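Local coordinates for protein alkaline phosphatase (Antarctic bacterium, PDB 2W5V) that probably hydrolyses phosphate monoesters as an alkaline phosphatase, using two zinc ions and a magnesium ion in its active site, at residues B[128-133]-B[254-259]; B[229-234]-B[275-280]. The protein carries 1 engineered substitution. All coordinates share one frame; numbering follows the deposited sequence.

Interaction 1: B[128-133]-B[254-259]; sequences VATSSI and EGSQID. With MG (magnesium ion), chain I; ZN (zinc ion), chain G.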
loop_
_atom_site.group_PDB
_atom_site.type_symbol
_atom_site.label_atom_id
_atom_site.label_comp_id
_atom_site.label_asym_id
_atom_site.label_seq_id
_atom_site.Cartn_x
_atom_site.Cartn_y
_atom_site.Cartn_z
ATOM N N VAL B 128 -18.437 -14.054 10.211
ATOM C CA VAL B 128 -19.456 -13.352 9.434
ATOM C C VAL B 128 -18.955 -13.166 8.005
ATOM O O VAL B 128 -17.757 -12.930 7.799
ATOM C CB VAL B 128 -19.779 -11.974 10.064
ATOM C CG1 VAL B 128 -20.676 -11.158 9.150
ATOM C CG2 VAL B 128 -20.421 -12.159 11.431
ATOM N N ALA B 129 -19.853 -13.279 7.023
ATOM C CA ALA B 129 -19.470 -13.152 5.615
ATOM C C ALA B 129 -20.643 -12.713 4.741
ATOM O O ALA B 129 -21.788 -13.001 5.068
ATOM C CB ALA B 129 -18.923 -14.469 5.108
ATOM N N THR B 130 -20.360 -12.042 3.622
ATOM C CA THR B 130 -21.419 -11.657 2.684
ATOM C C THR B 130 -21.553 -12.661 1.543
ATOM O O THR B 130 -22.476 -12.580 0.733
ATOM C CB THR B 130 -21.239 -10.233 2.113
ATOM O OG1 THR B 130 -19.983 -10.144 1.428
ATOM C CG2 THR B 130 -21.279 -9.203 3.227
ATOM N N SER B 131 -20.624 -13.606 1.481
ATOM C CA SER B 131 -20.759 -14.742 0.579
ATOM C C SER B 131 -21.532 -15.839 1.302
ATOM O O SER B 131 -22.060 -15.631 2.396
ATOM C CB SER B 131 -19.375 -15.283 0.200
ATOM O OG SER B 131 -18.637 -15.635 1.367
ATOM N N SER B 132 -21.596 -17.014 0.693
ATOM C CA SER B 132 -22.047 -18.184 1.429
ATOM C C SER B 132 -21.109 -18.382 2.613
ATOM O O SER B 132 -19.914 -18.074 2.534
ATOM C CB SER B 132 -22.031 -19.420 0.529
ATOM O OG SER B 132 -22.119 -20.608 1.296
ATOM N N ILE B 133 -21.625 -18.918 3.711
ATOM C CA ILE B 133 -20.758 -19.189 4.849
ATOM C C ILE B 133 -19.768 -20.317 4.532
ATOM O O ILE B 133 -18.811 -20.551 5.278
ATOM C CB ILE B 133 -21.566 -19.499 6.128
ATOM C CG1 ILE B 133 -20.707 -19.244 7.370
ATOM C CG2 ILE B 133 -22.124 -20.912 6.098
ATOM C CD1 ILE B 133 -20.456 -17.752 7.638
ATOM N N GLU B 254 -15.990 -10.810 6.981
ATOM C CA GLU B 254 -15.464 -10.648 5.636
ATOM C C GLU B 254 -16.361 -9.793 4.759
ATOM O O GLU B 254 -17.562 -10.046 4.660
ATOM C CB GLU B 254 -15.270 -12.007 4.965
ATOM C CG GLU B 254 -14.667 -11.877 3.579
ATOM C CD GLU B 254 -14.865 -13.102 2.722
ATOM O OE1 GLU B 254 -15.759 -13.917 3.022
ATOM O OE2 GLU B 254 -14.126 -13.235 1.730
ATOM N N GLY B 255 -15.771 -8.777 4.130
ATOM C CA GLY B 255 -16.411 -8.102 3.013
ATOM C C GLY B 255 -16.130 -8.942 1.778
ATOM O O GLY B 255 -15.172 -8.697 1.042
ATOM N N SER B 256 -16.975 -9.943 1.558
ATOM C CA SER B 256 -16.689 -11.020 0.612
ATOM C C SER B 256 -16.747 -10.609 -0.860
ATOM O O SER B 256 -16.041 -11.184 -1.702
ATOM C CB SER B 256 -17.679 -12.172 0.833
ATOM O OG SER B 256 -17.760 -12.537 2.204
ATOM N N GLN B 257 -17.597 -9.638 -1.179
ATOM C CA GLN B 257 -17.952 -9.408 -2.578
ATOM C C GLN B 257 -17.132 -8.337 -3.282
ATOM O O GLN B 257 -17.337 -8.072 -4.471
ATOM C CB GLN B 257 -19.452 -9.141 -2.728
ATOM C CG GLN B 257 -20.306 -10.285 -2.200
ATOM C CD GLN B 257 -21.762 -10.161 -2.578
ATOM O OE1 GLN B 257 -22.102 -9.568 -3.604
ATOM N NE2 GLN B 257 -22.636 -10.719 -1.750
ATOM N N ILE B 258 -16.194 -7.730 -2.561
ATOM C CA ILE B 258 -15.267 -6.811 -3.194
ATOM C C ILE B 258 -14.538 -7.553 -4.317
ATOM O O ILE B 258 -14.317 -7.017 -5.408
ATOM C CB ILE B 258 -14.255 -6.253 -2.180
ATOM C CG1 ILE B 258 -14.992 -5.473 -1.080
ATOM C CG2 ILE B 258 -13.238 -5.364 -2.890
ATOM C CD1 ILE B 258 -14.200 -5.326 0.225
ATOM N N ASP B 259 -14.183 -8.800 -4.044
ATOM C CA ASP B 259 -13.500 -9.662 -5.008
ATOM C C ASP B 259 -14.335 -9.847 -6.284
ATOM O O ASP B 259 -13.816 -9.818 -7.397
ATOM C CB ASP B 259 -13.229 -11.016 -4.337
ATOM C CG ASP B 259 -12.523 -12.004 -5.254
ATOM O OD1 ASP B 259 -11.449 -11.679 -5.784
ATOM O OD2 ASP B 259 -13.040 -13.121 -5.431
HETATM MG MG MG I . -13.718 -14.568 0.159
HETATM ZN ZN ZN G . -11.361 -14.113 -6.610
HETATM O O HOH W 1 -19.091 -7.610 0.390
HETATM O O HOH W 2 -15.446 -15.808 1.006
HETATM O O HOH W 3 -14.924 -13.530 -1.355
HETATM O O HOH W 4 -12.689 -16.316 -6.752
HETATM O O HOH W 5 -13.478 -16.296 -1.348
#
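Ser256 reaches into the turn at Thr130 and Ser131, where its OG takes two backbone N-H groups. Thr130 N donates to Ser256 OG over 3.0 Å, and Ser131 N adds a weak bond to the same atom. Ser256 OG in turn donates to Glu254 OE1 at 2.6 Å. It meets this oxygen from above the carboxylate plane, 74° out of it. The hydroxyl therefore ties the backbone turn to a metal ligand. An alanine at Ser256 would probably leave the two N-H groups without this acceptor and Glu254 OE1 without one of its donors, so that the carboxylate is less firmly set about its magnesium bond. Glu254 is extended, with CG anti to the backbone N (chi1 -178°), and its OE2 binds magnesium at 2.1 Å. Asp43 and Thr137 bind the same ion. A magnesium-bound water also donates to Glu254 OE1 and Ser131 OG. The two segments lie at the C-terminal ends of the neighbouring parallel strands 124-129 and 249-255, where the alkaline phosphatase fold carries its metal sites. Between the strands, Glu254 N donates to Val128 O. Farther along, Gln257 brings CG to 3.6 Å from Thr130 OG1. Gln257 NE2 donates to Thr130 O over 3.1 Å, and also bonds Met220 O. Tyr269 holds Gln257 OE1. Asp259, in the following helix, binds zinc through both carboxylate oxygens, together with His263 and His337.

Interaction 2: B[229-234]-B[275-280]; sequences NFLSAA and NDFDDA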
loop_
_atom_site.group_PDB
_atom_site.type_symbol
_atom_site.label_atom_id
_atom_site.label_comp_id
_atom_site.label_asym_id
_atom_site.label_seq_id
_atom_site.Cartn_x
_atom_site.Cartn_y
_atom_site.Cartn_z
ATOM N N ASN B 229 -27.073 -2.678 5.726
ATOM C CA ASN B 229 -26.004 -2.730 6.724
ATOM C C ASN B 229 -25.781 -4.102 7.361
ATOM O O ASN B 229 -25.364 -4.195 8.518
ATOM C CB ASN B 229 -26.246 -1.693 7.822
ATOM C CG ASN B 229 -27.290 -2.142 8.823
ATOM O OD1 ASN B 229 -27.244 -1.769 9.995
ATOM N ND2 ASN B 229 -28.234 -2.958 8.369
ATOM N N PHE B 230 -26.045 -5.158 6.604
ATOM C CA PHE B 230 -25.834 -6.512 7.111
ATOM C C PHE B 230 -24.460 -6.723 7.757
ATOM O O PHE B 230 -24.360 -7.214 8.880
ATOM C CB PHE B 230 -26.011 -7.543 6.005
ATOM C CG PHE B 230 -25.526 -8.910 6.393
ATOM C CD1 PHE B 230 -26.246 -9.676 7.299
ATOM C CD2 PHE B 230 -24.349 -9.420 5.872
ATOM C CE1 PHE B 230 -25.807 -10.943 7.666
ATOM C CE2 PHE B 230 -23.897 -10.685 6.238
ATOM C CZ PHE B 230 -24.631 -11.446 7.138
ATOM N N LEU B 231 -23.392 -6.371 7.046
ATOM C CA LEU B 231 -22.061 -6.694 7.544
ATOM C C LEU B 231 -21.797 -6.010 8.889
ATOM O O LEU B 231 -21.364 -6.655 9.841
ATOM C CB LEU B 231 -20.977 -6.353 6.510
ATOM C CG LEU B 231 -19.536 -6.704 6.876
ATOM C CD1 LEU B 231 -19.386 -8.194 7.137
ATOM C CD2 LEU B 231 -18.598 -6.256 5.770
ATOM N N SER B 232 -22.070 -4.713 8.979
ATOM C CA SER B 232 -21.909 -4.018 10.253
ATOM C C SER B 232 -22.818 -4.592 11.339
ATOM O O SER B 232 -22.361 -4.898 12.438
ATOM C CB SER B 232 -22.164 -2.518 10.102
ATOM O OG SER B 232 -21.151 -1.926 9.312
ATOM N N ALA B 233 -24.103 -4.730 11.027
ATOM C CA ALA B 233 -25.079 -5.192 12.010
ATOM C C ALA B 233 -24.734 -6.583 12.538
ATOM O O ALA B 233 -24.874 -6.853 13.730
ATOM C CB ALA B 233 -26.493 -5.178 11.420
ATOM N N ALA B 234 -24.293 -7.465 11.642
ATOM C CA ALA B 234 -23.969 -8.835 12.026
ATOM C C ALA B 234 -22.683 -8.885 12.845
ATOM O O ALA B 234 -22.557 -9.687 13.767
ATOM C CB ALA B 234 -23.860 -9.724 10.801
ATOM N N ASN B 275 -17.060 0.234 0.224
ATOM C CA ASN B 275 -17.656 1.265 1.068
ATOM C C ASN B 275 -18.401 0.644 2.256
ATOM O O ASN B 275 -18.322 1.148 3.379
ATOM C CB ASN B 275 -18.592 2.172 0.261
ATOM C CG ASN B 275 -17.842 3.264 -0.495
ATOM O OD1 ASN B 275 -16.628 3.424 -0.341
ATOM N ND2 ASN B 275 -18.564 4.024 -1.310
ATOM N N ASP B 276 -19.127 -0.442 1.995
ATOM C CA ASP B 276 -19.824 -1.185 3.048
ATOM C C ASP B 276 -18.821 -1.783 4.043
ATOM O O ASP B 276 -19.021 -1.721 5.260
ATOM C CB ASP B 276 -20.687 -2.297 2.434
ATOM C CG ASP B 276 -21.370 -3.153 3.483
ATOM O OD1 ASP B 276 -22.159 -2.602 4.279
ATOM O OD2 ASP B 276 -21.114 -4.380 3.511
ATOM N N PHE B 277 -17.741 -2.356 3.518
ATOM C CA PHE B 277 -16.676 -2.913 4.350
ATOM C C PHE B 277 -16.088 -1.849 5.284
ATOM O O PHE B 277 -15.877 -2.099 6.471
ATOM C CB PHE B 277 -15.575 -3.523 3.475
ATOM C CG PHE B 277 -14.453 -4.148 4.261
ATOM C CD1 PHE B 277 -14.620 -5.395 4.868
ATOM C CD2 PHE B 277 -13.232 -3.499 4.390
ATOM C CE1 PHE B 277 -13.583 -5.978 5.600
ATOM C CE2 PHE B 277 -12.184 -4.070 5.115
ATOM C CZ PHE B 277 -12.364 -5.319 5.725
ATOM N N ASP B 278 -15.849 -0.651 4.755
ATOM C CA ASP B 278 -15.350 0.438 5.586
ATOM C C ASP B 278 -16.326 0.795 6.706
ATOM O O ASP B 278 -15.912 1.168 7.802
ATOM C CB ASP B 278 -15.025 1.688 4.755
ATOM C CG ASP B 278 -14.395 2.786 5.599
ATOM O OD1 ASP B 278 -13.206 2.654 5.966
ATOM O OD2 ASP B 278 -15.093 3.772 5.919
ATOM N N ASP B 279 -17.623 0.683 6.439
ATOM C CA ASP B 279 -18.617 0.847 7.503
ATOM C C ASP B 279 -18.404 -0.175 8.623
ATOM O O ASP B 279 -18.451 0.168 9.810
ATOM C CB ASP B 279 -20.038 0.731 6.943
ATOM C CG ASP B 279 -20.509 2.019 6.268
ATOM O OD1 ASP B 279 -19.815 3.056 6.385
ATOM O OD2 ASP B 279 -21.577 1.995 5.616
ATOM N N ALA B 280 -18.180 -1.430 8.244
ATOM C CA ALA B 280 -17.908 -2.488 9.214
ATOM C C ALA B 280 -16.656 -2.181 10.021
ATOM O O ALA B 280 -16.601 -2.445 11.219
ATOM C CB ALA B 280 -17.766 -3.831 8.517
HETATM O O HOH W 6 -23.647 -5.293 4.288
HETATM O O HOH W 7 -22.352 -2.790 6.908
#
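Leu231 packs against Ala280 and Phe277 where two nearly parallel helices run side by side. The axes of 230-234 and 275-280 come within 8.3 Å at an angle of 16°. Leu231 CG lies anti to the backbone N (chi1 -177°), and Ala280 CB sits 3.8 Å from it. Leu231 CD2 approaches Phe277 CD1 obliquely at 4.2 Å. This is the tight, apolar side, and it faces the central sheet: Leu231 also touches Val128, and Phe277 touches Leu40 and Ser42. Ser232 OG fits close to the other helix, 3.3 Å from Ala280 CA. The small alanine lets the backbones come close here, with Ser232 CA and Ala280 CA 4.4 Å apart. On the solvent side, Asp279 CB lies 3.7 Å from Ser232 OG, and Asp279 OD1 pairs with Lys57. The Asp276 part is water-mediated. Its carboxylate nears the start of helix 230-242 and touches Leu231 CB through OD2 at 3.6 Å. One water links Asp276 OD2 to Leu231 N, another Asp276 OD1 to Ser232 N. Asp276 OD2 also forms a salt bridge with Arg227. The negative charge of Asp276 would probably be favoured both by Arg227 and by the positive end of the helix dipole.

In the fold
Along the chain the segments alternate: 128-133, then 229-234, 254-259 and 275-280. The two pairs thus interleave. Their centres lie about 11 Å apart. Interaction 1 joins the ends of two neighbouring strands of the mixed central sheet, and interaction 2 joins two helices that pack on this sheet. Helix 230-242 leads into strand 249-255, and helix 258-263 is followed by helix 267-291. The two contacts touch directly. Phe230 meets Ala129 and Leu231 meets Glu254, while Phe277 of helix 267-291 reaches Gly255. The helix pair therefore backs the strand ends from which the magnesium ligand Glu254 and, just beyond, the zinc ligand Asp259 are presented.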